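Local coordinates for centromeric protein-C, isoform A (Drosophila melanogaster, PDB 6O2K) that dimerises through its cupin domain, here the C-terminal piece of a longer kinetochore protein, and probably serves as an adaptor between centromeric chromatin and other proteins, at the interface of chains A and B. Numbering follows the deposited sequence. Chains: chain A/B, Centromeric protein-C, isoform A.

Contact 1 and contact 2 lie about 22 Å apart, measured between the centres of their C-alpha atoms, on the two-fold interface of the cupin dimer. Both use the same elements with the chains exchanged: the short strand 37-38 of one copy runs antiparallel to strand 116-119 of the other, with residues 38 and 116 paired in each. Each contact has its twin across the two-fold, so the two overlap: contact 1 adds the methionine's surroundings and the tyrosine-glycine bond, contact 2 the 36-118 end. Together they show a reciprocal pairing in which each subunit lays its strand 37-38 against strand 116-119 of its partner.

Contact 1: the interface of chains A and B. Residues chain A 88, 114-116; chain B 38, 56, 58, 64.
A:Met116 and B:Ser38 face each other as an antiparallel bridge, closed by two backbone hydrogen bonds: A:Met116 N gives its hydrogen to B:Ser38 O at 3.0 Å, and B:Ser38 N returns one to A:Met116 O. From this pair the methionine side chain reaches into chain B. Its CG takes the crowded position between the backbone N and the carbonyl carbon (chi1 62°), and the chain bends at chi3, leaving SD as the nearer contact to B:Thr58 CG2 with the methyl CE just behind it. The CG methylene lies over one face of the B:Tyr56 ring, displaced toward the rim, 3.8 Å from ring atom CD1. Farther along, the thioether SD touches two methyl groups of chain B, 3.6 Å from B:Leu64 CD2 and 3.7 Å from B:Thr58 CG2, and also rests against CB and CG of B:Tyr56. The methionine and B:Leu64 side chains run past one another in opposite directions, while B:Thr58 meets the methionine nearly at a right angle.

At the far end of the tyrosine, its phenol OH donates to the backbone carbonyl O of A:Gly114 over 2.7 Å. The hydroxyl lies in the carbonyl plane, on a lone pair, which fixes the end of the ring against the turn just before strand 116-119. A:Leu88 comes in roughly perpendicular to the tyrosine; its CD1 stands 3.7 Å from B:Tyr56 OH. The same A:Leu88 CD1 also touches B:Leu64 CD2 at 3.8 Å. The ring is thus held by both a polar bond and apolar neighbours.

In the cupin fold, A:Met116 begins strand 116-119 and A:Leu88 belongs to strand 85-89; chain B meets them with its short strand 37-38, the loop residues B:Tyr56 and B:Thr58, and the start of strand 64-69.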
# COMPACT_ATOMS: atom_id res chain seq x y z
N LEU A 88 -6.82 -1.57 -1.17
CA LEU A 88 -6.07 -2.19 -0.08
C LEU A 88 -6.31 -1.41 1.21
O LEU A 88 -6.05 -0.20 1.26
CB LEU A 88 -4.57 -2.22 -0.41
CG LEU A 88 -3.60 -2.89 0.57
CD1 LEU A 88 -2.44 -3.52 -0.16
CD2 LEU A 88 -3.08 -1.86 1.58
N GLY A 114 -4.71 -4.41 5.71
CA GLY A 114 -3.82 -5.25 4.94
C GLY A 114 -4.49 -6.12 3.89
O GLY A 114 -3.79 -6.66 3.02
N ASP A 115 -5.81 -6.27 3.94
CA ASP A 115 -6.52 -7.03 2.92
C ASP A 115 -6.72 -6.18 1.67
O ASP A 115 -6.81 -4.95 1.74
CB ASP A 115 -7.89 -7.51 3.44
CG ASP A 115 -7.77 -8.39 4.67
OD1 ASP A 115 -6.68 -8.95 4.91
OD2 ASP A 115 -8.77 -8.52 5.42
N MET A 116 -6.80 -6.85 0.53
CA MET A 116 -7.04 -6.15 -0.73
C MET A 116 -8.07 -6.91 -1.55
O MET A 116 -8.36 -8.08 -1.32
CB MET A 116 -5.76 -5.97 -1.57
CG MET A 116 -5.13 -7.28 -1.98
SD MET A 116 -4.23 -7.12 -3.52
CE MET A 116 -5.58 -6.68 -4.62
N SER B 38 -7.55 -10.91 -1.84
CA SER B 38 -6.28 -11.40 -1.32
C SER B 38 -6.08 -10.83 0.08
O SER B 38 -5.81 -9.64 0.23
CB SER B 38 -5.13 -11.02 -2.25
OG SER B 38 -5.34 -11.58 -3.53
N TYR B 56 0.87 -10.60 -2.58
CA TYR B 56 -0.53 -10.98 -2.61
C TYR B 56 -0.79 -11.92 -3.78
O TYR B 56 -0.29 -11.72 -4.89
CB TYR B 56 -1.43 -9.74 -2.73
CG TYR B 56 -1.41 -8.86 -1.50
CD1 TYR B 56 -2.23 -9.14 -0.41
CD2 TYR B 56 -0.60 -7.73 -1.44
CE1 TYR B 56 -2.23 -8.33 0.72
CE2 TYR B 56 -0.60 -6.91 -0.32
CZ TYR B 56 -1.41 -7.22 0.76
OH TYR B 56 -1.41 -6.41 1.87
N THR B 58 -2.73 -12.32 -6.10
CA THR B 58 -3.60 -11.74 -7.11
C THR B 58 -3.58 -12.59 -8.38
O THR B 58 -2.77 -13.50 -8.54
CB THR B 58 -3.19 -10.31 -7.45
OG1 THR B 58 -1.83 -10.29 -7.93
CG2 THR B 58 -3.29 -9.40 -6.22
N LEU B 64 1.74 -6.93 -6.55
CA LEU B 64 1.62 -6.13 -5.34
C LEU B 64 2.14 -6.95 -4.17
O LEU B 64 1.63 -8.04 -3.92
CB LEU B 64 0.17 -5.71 -5.12
CG LEU B 64 -0.10 -4.81 -3.92
CD1 LEU B 64 0.52 -3.47 -4.15
CD2 LEU B 64 -1.61 -4.67 -3.70

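Contact 2: the interface of chains A and B. Residues chain A 34, 36-38; chain B 111, 116-118.
Three backbone hydrogen bonds zip the segment A:Ser36 to A:Ser38 onto strand 116-119 of chain B. A:Ser38 N donates to B:Met116 O at 2.9 Å, and B:Met116 N answers to A:Ser38 O at 3.1 Å. Two residues along the strand, B:Glu118 N donates to A:Ser36 O at 3.0 Å, approaching from above the carbonyl plane.

A:Val37, opposite B:Ile117 in the antiparallel pairing, carries much of the apolar contact. Its CG2 methyl meets B:Ile117 CD1 at 4.0 Å, the two side chains crossing at a slant. The other branch, CG1, lies opposite the backbone N (chi1 171°) and approaches B:Leu111 CD2 at 4.1 Å. Cutting this valine back to an alanine would probably take from B:Ile117 CD1 and B:Leu111 CD2 the methyls they meet here and open a gap beside the paired strands. A:Ser36 adds its CB, 3.9 Å from B:Ile117 CG1.

Behind this layer, A:Asn34 helps place the incoming segment: its side-chain amide oxygen OD1 accepts the backbone N-H of A:Ser36, with A:Asn34 OD1 and A:Ser36 N 3.0 Å apart, from well above the amide plane. That bond probably steadies the loop from which A:Ser36 offers its carbonyl to B:Glu118.

The site attaches the segment leading into the cupin domain of one subunit to strand 116-119 of the other, helping to hold the CENP-C dimer together.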
# COMPACT_ATOMS: atom_id res chain seq x y z
N ASN A 34 13.82 15.30 -6.84
CA ASN A 34 13.63 14.20 -7.78
C ASN A 34 12.17 14.10 -8.17
O ASN A 34 11.31 13.91 -7.30
CB ASN A 34 14.11 12.90 -7.13
CG ASN A 34 14.17 11.74 -8.10
OD1 ASN A 34 13.69 11.83 -9.24
ND2 ASN A 34 14.74 10.63 -7.64
N SER A 36 10.76 11.71 -9.58
CA SER A 36 10.28 10.35 -9.37
C SER A 36 9.76 10.15 -7.95
O SER A 36 8.93 9.26 -7.72
CB SER A 36 11.39 9.34 -9.66
OG SER A 36 11.98 9.58 -10.94
N VAL A 37 10.24 10.94 -6.99
CA VAL A 37 9.86 10.81 -5.58
C VAL A 37 8.61 11.63 -5.31
O VAL A 37 8.53 12.80 -5.72
CB VAL A 37 11.02 11.25 -4.66
CG1 VAL A 37 10.53 11.31 -3.21
CG2 VAL A 37 12.20 10.28 -4.76
N SER A 38 7.65 11.04 -4.61
CA SER A 38 6.52 11.78 -4.05
C SER A 38 6.48 11.50 -2.55
O SER A 38 6.24 10.36 -2.13
CB SER A 38 5.20 11.37 -4.72
OG SER A 38 4.16 12.24 -4.29
N LEU B 111 14.04 7.66 1.42
CA LEU B 111 12.60 7.50 1.62
C LEU B 111 12.30 7.11 3.06
O LEU B 111 12.88 6.14 3.59
CB LEU B 111 12.02 6.45 0.66
CG LEU B 111 12.33 6.61 -0.85
CD1 LEU B 111 11.82 5.40 -1.60
CD2 LEU B 111 11.71 7.87 -1.41
N MET B 116 7.12 7.50 -1.49
CA MET B 116 7.07 6.63 -2.66
C MET B 116 8.05 7.11 -3.73
O MET B 116 8.31 8.31 -3.87
CB MET B 116 5.64 6.59 -3.25
CG MET B 116 5.47 5.61 -4.39
SD MET B 116 5.64 6.49 -5.97
CE MET B 116 4.18 7.49 -5.88
N ILE B 117 8.59 6.16 -4.50
CA ILE B 117 9.36 6.48 -5.69
C ILE B 117 8.82 5.66 -6.86
O ILE B 117 8.47 4.49 -6.71
CB ILE B 117 10.87 6.24 -5.48
CG1 ILE B 117 11.67 6.81 -6.66
CG2 ILE B 117 11.18 4.75 -5.29
CD1 ILE B 117 13.19 6.83 -6.42
N GLU B 118 8.74 6.30 -8.03
CA GLU B 118 8.32 5.68 -9.27
C GLU B 118 9.57 5.26 -10.04
O GLU B 118 10.46 6.09 -10.27
CB GLU B 118 7.48 6.69 -10.09
CG GLU B 118 6.52 6.10 -11.11
CD GLU B 118 5.49 7.13 -11.62
OE1 GLU B 118 5.61 8.33 -11.30
OE2 GLU B 118 4.56 6.72 -12.34